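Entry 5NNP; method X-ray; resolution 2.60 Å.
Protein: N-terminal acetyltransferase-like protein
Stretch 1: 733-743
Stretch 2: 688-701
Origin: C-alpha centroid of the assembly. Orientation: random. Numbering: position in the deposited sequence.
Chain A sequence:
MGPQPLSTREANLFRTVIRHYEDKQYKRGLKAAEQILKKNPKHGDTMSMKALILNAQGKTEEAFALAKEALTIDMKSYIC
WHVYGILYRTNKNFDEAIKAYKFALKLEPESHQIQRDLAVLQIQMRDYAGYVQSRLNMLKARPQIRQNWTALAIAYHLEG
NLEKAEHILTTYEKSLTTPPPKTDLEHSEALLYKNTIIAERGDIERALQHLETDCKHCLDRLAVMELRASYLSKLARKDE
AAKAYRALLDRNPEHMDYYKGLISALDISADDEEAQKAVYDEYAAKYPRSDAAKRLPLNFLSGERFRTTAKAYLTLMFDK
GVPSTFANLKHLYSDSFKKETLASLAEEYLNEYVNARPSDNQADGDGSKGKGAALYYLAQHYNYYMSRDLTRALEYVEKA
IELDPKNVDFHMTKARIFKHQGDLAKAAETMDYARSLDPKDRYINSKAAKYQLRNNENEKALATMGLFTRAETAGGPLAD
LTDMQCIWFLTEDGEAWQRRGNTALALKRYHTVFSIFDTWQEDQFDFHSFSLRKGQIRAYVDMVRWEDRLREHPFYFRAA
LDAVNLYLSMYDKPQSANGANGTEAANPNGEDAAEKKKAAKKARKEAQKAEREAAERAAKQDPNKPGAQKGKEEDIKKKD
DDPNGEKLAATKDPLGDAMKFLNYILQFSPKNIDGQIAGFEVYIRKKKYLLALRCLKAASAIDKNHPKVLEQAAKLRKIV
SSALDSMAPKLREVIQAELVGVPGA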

# COMPACT_ATOMS: atom_id res chain seq x y z
N GLU A 733 17.53 10.75 -38.41
CA GLU A 733 18.42 9.60 -38.43
C GLU A 733 18.04 8.55 -37.39
O GLU A 733 17.92 7.36 -37.71
CB GLU A 733 19.87 10.03 -38.21
CG GLU A 733 20.84 8.87 -38.11
CD GLU A 733 22.29 9.31 -38.18
OE1 GLU A 733 22.57 10.33 -38.84
OE2 GLU A 733 23.14 8.62 -37.58
N VAL A 734 17.84 8.99 -36.15
CA VAL A 734 17.55 8.09 -35.05
C VAL A 734 16.20 7.42 -35.26
O VAL A 734 16.03 6.23 -34.97
CB VAL A 734 17.54 8.83 -33.70
CG1 VAL A 734 17.00 7.92 -32.60
CG2 VAL A 734 18.92 9.34 -33.36
N ILE A 735 15.25 8.20 -35.76
CA ILE A 735 13.90 7.71 -36.02
C ILE A 735 13.91 6.54 -37.01
O ILE A 735 13.47 5.44 -36.68
CB ILE A 735 13.00 8.84 -36.59
CG1 ILE A 735 12.65 9.85 -35.49
CG2 ILE A 735 11.74 8.26 -37.21
CD1 ILE A 735 11.69 9.34 -34.50
N GLN A 736 14.44 6.79 -38.20
CA GLN A 736 14.45 5.78 -39.26
C GLN A 736 15.28 4.56 -38.88
O GLN A 736 14.95 3.44 -39.26
CB GLN A 736 14.98 6.39 -40.56
CG GLN A 736 13.97 7.31 -41.26
CD GLN A 736 14.48 7.85 -42.60
OE1 GLN A 736 15.68 7.95 -42.82
NE2 GLN A 736 13.55 8.21 -43.49
N ALA A 737 16.35 4.78 -38.12
CA ALA A 737 17.23 3.69 -37.72
C ALA A 737 16.56 2.72 -36.74
O ALA A 737 16.59 1.51 -36.93
CB ALA A 737 18.53 4.24 -37.12
N GLU A 738 15.95 3.26 -35.69
CA GLU A 738 15.36 2.44 -34.63
C GLU A 738 13.95 2.00 -34.97
O GLU A 738 13.33 1.25 -34.22
CB GLU A 738 15.37 3.20 -33.31
CG GLU A 738 16.76 3.47 -32.77
CD GLU A 738 17.46 2.21 -32.30
OE1 GLU A 738 18.70 2.14 -32.43
OE2 GLU A 738 16.77 1.29 -31.79
N LEU A 739 13.44 2.48 -36.10
CA LEU A 739 12.12 2.09 -36.56
C LEU A 739 12.16 0.74 -37.29
O LEU A 739 11.25 -0.08 -37.14
CB LEU A 739 11.54 3.16 -37.48
CG LEU A 739 10.08 2.97 -37.90
CD1 LEU A 739 9.19 2.89 -36.68
CD2 LEU A 739 9.66 4.12 -38.78
N VAL A 740 13.22 0.52 -38.06
CA VAL A 740 13.42 -0.73 -38.80
C VAL A 740 13.53 -1.94 -37.88
O VAL A 740 13.18 -3.06 -38.28
CB VAL A 740 14.68 -0.67 -39.68
CG1 VAL A 740 14.84 -1.96 -40.46
CG2 VAL A 740 14.63 0.53 -40.61
N GLY A 741 14.01 -1.72 -36.66
CA GLY A 741 14.23 -2.79 -35.70
C GLY A 741 13.07 -3.75 -35.56
O GLY A 741 13.21 -4.95 -35.81
N VAL A 742 11.91 -3.23 -35.17
CA VAL A 742 10.74 -4.07 -34.96
C VAL A 742 9.43 -3.35 -35.29
O VAL A 742 8.99 -2.44 -34.56
CB VAL A 742 10.68 -4.60 -33.52
CG1 VAL A 742 10.93 -3.46 -32.52
CG2 VAL A 742 9.33 -5.28 -33.26
N PRO A 743 8.79 -3.76 -36.39
CA PRO A 743 7.47 -3.31 -36.82
C PRO A 743 6.34 -4.12 -36.17
O PRO A 743 6.03 -5.22 -36.63
CB PRO A 743 7.49 -3.53 -38.33
CG PRO A 743 8.56 -4.60 -38.57
CD PRO A 743 9.32 -4.81 -37.28
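Stretch 2, residues 688-701: KYLLALRCLKAASA

How do the two backbones run past each other? Stretch 2 is helical from Tyr-689 to Ala-701 and continues beyond, with Lys-688 at the N-cap position. An unbroken ladder of i to i+4 hydrogen bonds holds it, from Ala-692 N to Lys-688 O (3.2 Å) through Ala-701 N to Lys-697 O (3.1 Å). Stretch 1 enters as a helix already under way and is still helical at Glu-738; its bond from Leu-739 N to Ile-735 O, at 3.0 Å, is weak. By Val-742 the chain is extended, with phi/psi of -148/109. The helices point the same way, their N-to-C directions 17° apart, and their axes come no closer than 10.5 Å. That spacing leaves the side chains to fill the gap, while the shallow angle lets the contact extend along the helices. The CA atoms of Ile-735 and Leu-690 are 6.7 Å apart, those of Leu-739 and Leu-693 7.4 Å, and those of Val-742 and Lys-697 7.4 Å.

What fills the space between the helices? Aliphatic side chains do. Ile-735 leaves its backbone sideways, but with both chi angles in m its end comes nearer to stretch 2: Ile-735 CD1 lies 3.8 Å from Leu-690 CD1 and 3.8 Å from the backbone atom Tyr-689 O. Val-734 adds a looser contact, its CG1 4.1 Å from Leu-690 CD1. One turn farther along stretch 2, Leu-693 points toward stretch 1 and uses both methyls, with Leu-693 CD1 3.8 Å from Leu-739 CD1 and Leu-693 CD2 4.0 Å from Glu-738 CB.

Where does charge enter the contact? Glu-738 lays its CB against the leucine and carries its carboxylate on to Lys-697, one turn beyond Leu-693. The CA-to-CB bond of Lys-697 points sideways, but the end of the side chain comes nearer, so that Lys-697 NZ donates a hydrogen bond to Glu-738 OE2 at 2.5 Å, within a salt bridge. This very short link joins partly exposed residues beside the buried leucine contacts.

How does the contact continue past the helical part of stretch 1? Val-742, in rotamer p, points toward stretch 2 and brings its CG2 to 3.0 Å from Ser-700 OG. This is a tight approach of a methyl to a hydroxyl oxygen, not a hydrogen bond. The CA-to-CB bond of Pro-743 then points away from stretch 2. Together the two stretches bury 491 Å², counting both sides.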

# COMPACT_ATOMS: atom_id res chain seq x y z
N LYS A 688 5.43 14.72 -31.07
CA LYS A 688 6.70 14.29 -30.50
C LYS A 688 6.97 12.85 -30.89
O LYS A 688 6.77 11.93 -30.11
CB LYS A 688 6.69 14.46 -28.98
CG LYS A 688 6.55 15.90 -28.51
CD LYS A 688 7.71 16.78 -29.00
CE LYS A 688 7.50 18.27 -28.70
NZ LYS A 688 7.39 18.58 -27.24
N TYR A 689 7.45 12.67 -32.12
CA TYR A 689 7.57 11.36 -32.73
C TYR A 689 8.66 10.47 -32.12
O TYR A 689 8.64 9.26 -32.31
CB TYR A 689 7.81 11.52 -34.23
CG TYR A 689 6.77 12.38 -34.91
CD1 TYR A 689 5.42 12.03 -34.87
CD2 TYR A 689 7.12 13.54 -35.59
CE1 TYR A 689 4.45 12.81 -35.47
CE2 TYR A 689 6.17 14.32 -36.21
CZ TYR A 689 4.83 13.95 -36.14
OH TYR A 689 3.86 14.71 -36.75
N LEU A 690 9.61 11.07 -31.40
CA LEU A 690 10.66 10.28 -30.77
C LEU A 690 10.13 9.54 -29.53
O LEU A 690 10.46 8.38 -29.29
CB LEU A 690 11.84 11.17 -30.40
CG LEU A 690 13.10 10.38 -30.02
CD1 LEU A 690 13.43 9.38 -31.11
CD2 LEU A 690 14.28 11.30 -29.75
N LEU A 691 9.31 10.22 -28.74
CA LEU A 691 8.69 9.60 -27.57
C LEU A 691 7.66 8.57 -28.01
O LEU A 691 7.52 7.52 -27.40
CB LEU A 691 8.05 10.66 -26.67
CG LEU A 691 9.04 11.68 -26.10
CD1 LEU A 691 8.36 12.61 -25.10
CD2 LEU A 691 10.21 10.96 -25.47
N ALA A 692 6.93 8.90 -29.07
CA ALA A 692 5.99 7.96 -29.68
C ALA A 692 6.68 6.63 -29.98
O ALA A 692 6.17 5.57 -29.62
CB ALA A 692 5.39 8.56 -30.95
N LEU A 693 7.84 6.70 -30.62
CA LEU A 693 8.61 5.50 -30.96
C LEU A 693 9.03 4.75 -29.71
O LEU A 693 9.06 3.51 -29.69
CB LEU A 693 9.84 5.88 -31.77
CG LEU A 693 10.70 4.70 -32.21
CD1 LEU A 693 9.87 3.70 -32.98
CD2 LEU A 693 11.87 5.21 -33.04
N ARG A 694 9.35 5.49 -28.66
CA ARG A 694 9.83 4.88 -27.43
C ARG A 694 8.74 4.02 -26.82
O ARG A 694 9.00 2.88 -26.42
CB ARG A 694 10.27 5.95 -26.46
CG ARG A 694 10.75 5.46 -25.12
CD ARG A 694 11.26 6.66 -24.37
NE ARG A 694 11.74 6.35 -23.03
CZ ARG A 694 11.11 6.67 -21.91
NH1 ARG A 694 9.94 7.30 -21.95
NH2 ARG A 694 11.65 6.36 -20.75
N CYS A 695 7.54 4.57 -26.74
CA CYS A 695 6.34 3.83 -26.36
C CYS A 695 6.12 2.61 -27.24
O CYS A 695 5.88 1.52 -26.74
CB CYS A 695 5.11 4.73 -26.43
SG CYS A 695 5.03 5.94 -25.13
N LEU A 696 6.17 2.82 -28.55
CA LEU A 696 5.96 1.74 -29.50
C LEU A 696 6.97 0.61 -29.28
O LEU A 696 6.58 -0.54 -29.16
CB LEU A 696 6.03 2.26 -30.93
CG LEU A 696 5.64 1.30 -32.06
CD1 LEU A 696 4.19 0.80 -31.96
CD2 LEU A 696 5.87 1.96 -33.40
N LYS A 697 8.26 0.95 -29.19
CA LYS A 697 9.30 -0.06 -28.95
C LYS A 697 9.09 -0.80 -27.63
O LYS A 697 9.43 -1.97 -27.51
CB LYS A 697 10.70 0.56 -28.98
CG LYS A 697 11.11 1.14 -30.33
CD LYS A 697 12.63 1.31 -30.48
CE LYS A 697 13.32 -0.03 -30.61
NZ LYS A 697 14.80 0.10 -30.73
N ALA A 698 8.55 -0.12 -26.62
CA ALA A 698 8.24 -0.77 -25.34
C ALA A 698 7.08 -1.77 -25.49
O ALA A 698 7.21 -2.95 -25.16
CB ALA A 698 7.91 0.27 -24.27
N ALA A 699 5.96 -1.27 -26.00
CA ALA A 699 4.78 -2.09 -26.22
C ALA A 699 5.10 -3.30 -27.09
O ALA A 699 4.58 -4.39 -26.87
CB ALA A 699 3.68 -1.25 -26.84
N SER A 700 5.96 -3.10 -28.08
CA SER A 700 6.26 -4.19 -29.00
C SER A 700 7.17 -5.22 -28.33
O SER A 700 7.12 -6.40 -28.64
CB SER A 700 6.92 -3.66 -30.28
OG SER A 700 7.23 -4.73 -31.16
N ALA A 701 7.98 -4.75 -27.39
CA ALA A 701 8.85 -5.66 -26.67
C ALA A 701 8.02 -6.53 -25.75
O ALA A 701 8.42 -7.64 -25.41
CB ALA A 701 9.89 -4.90 -25.90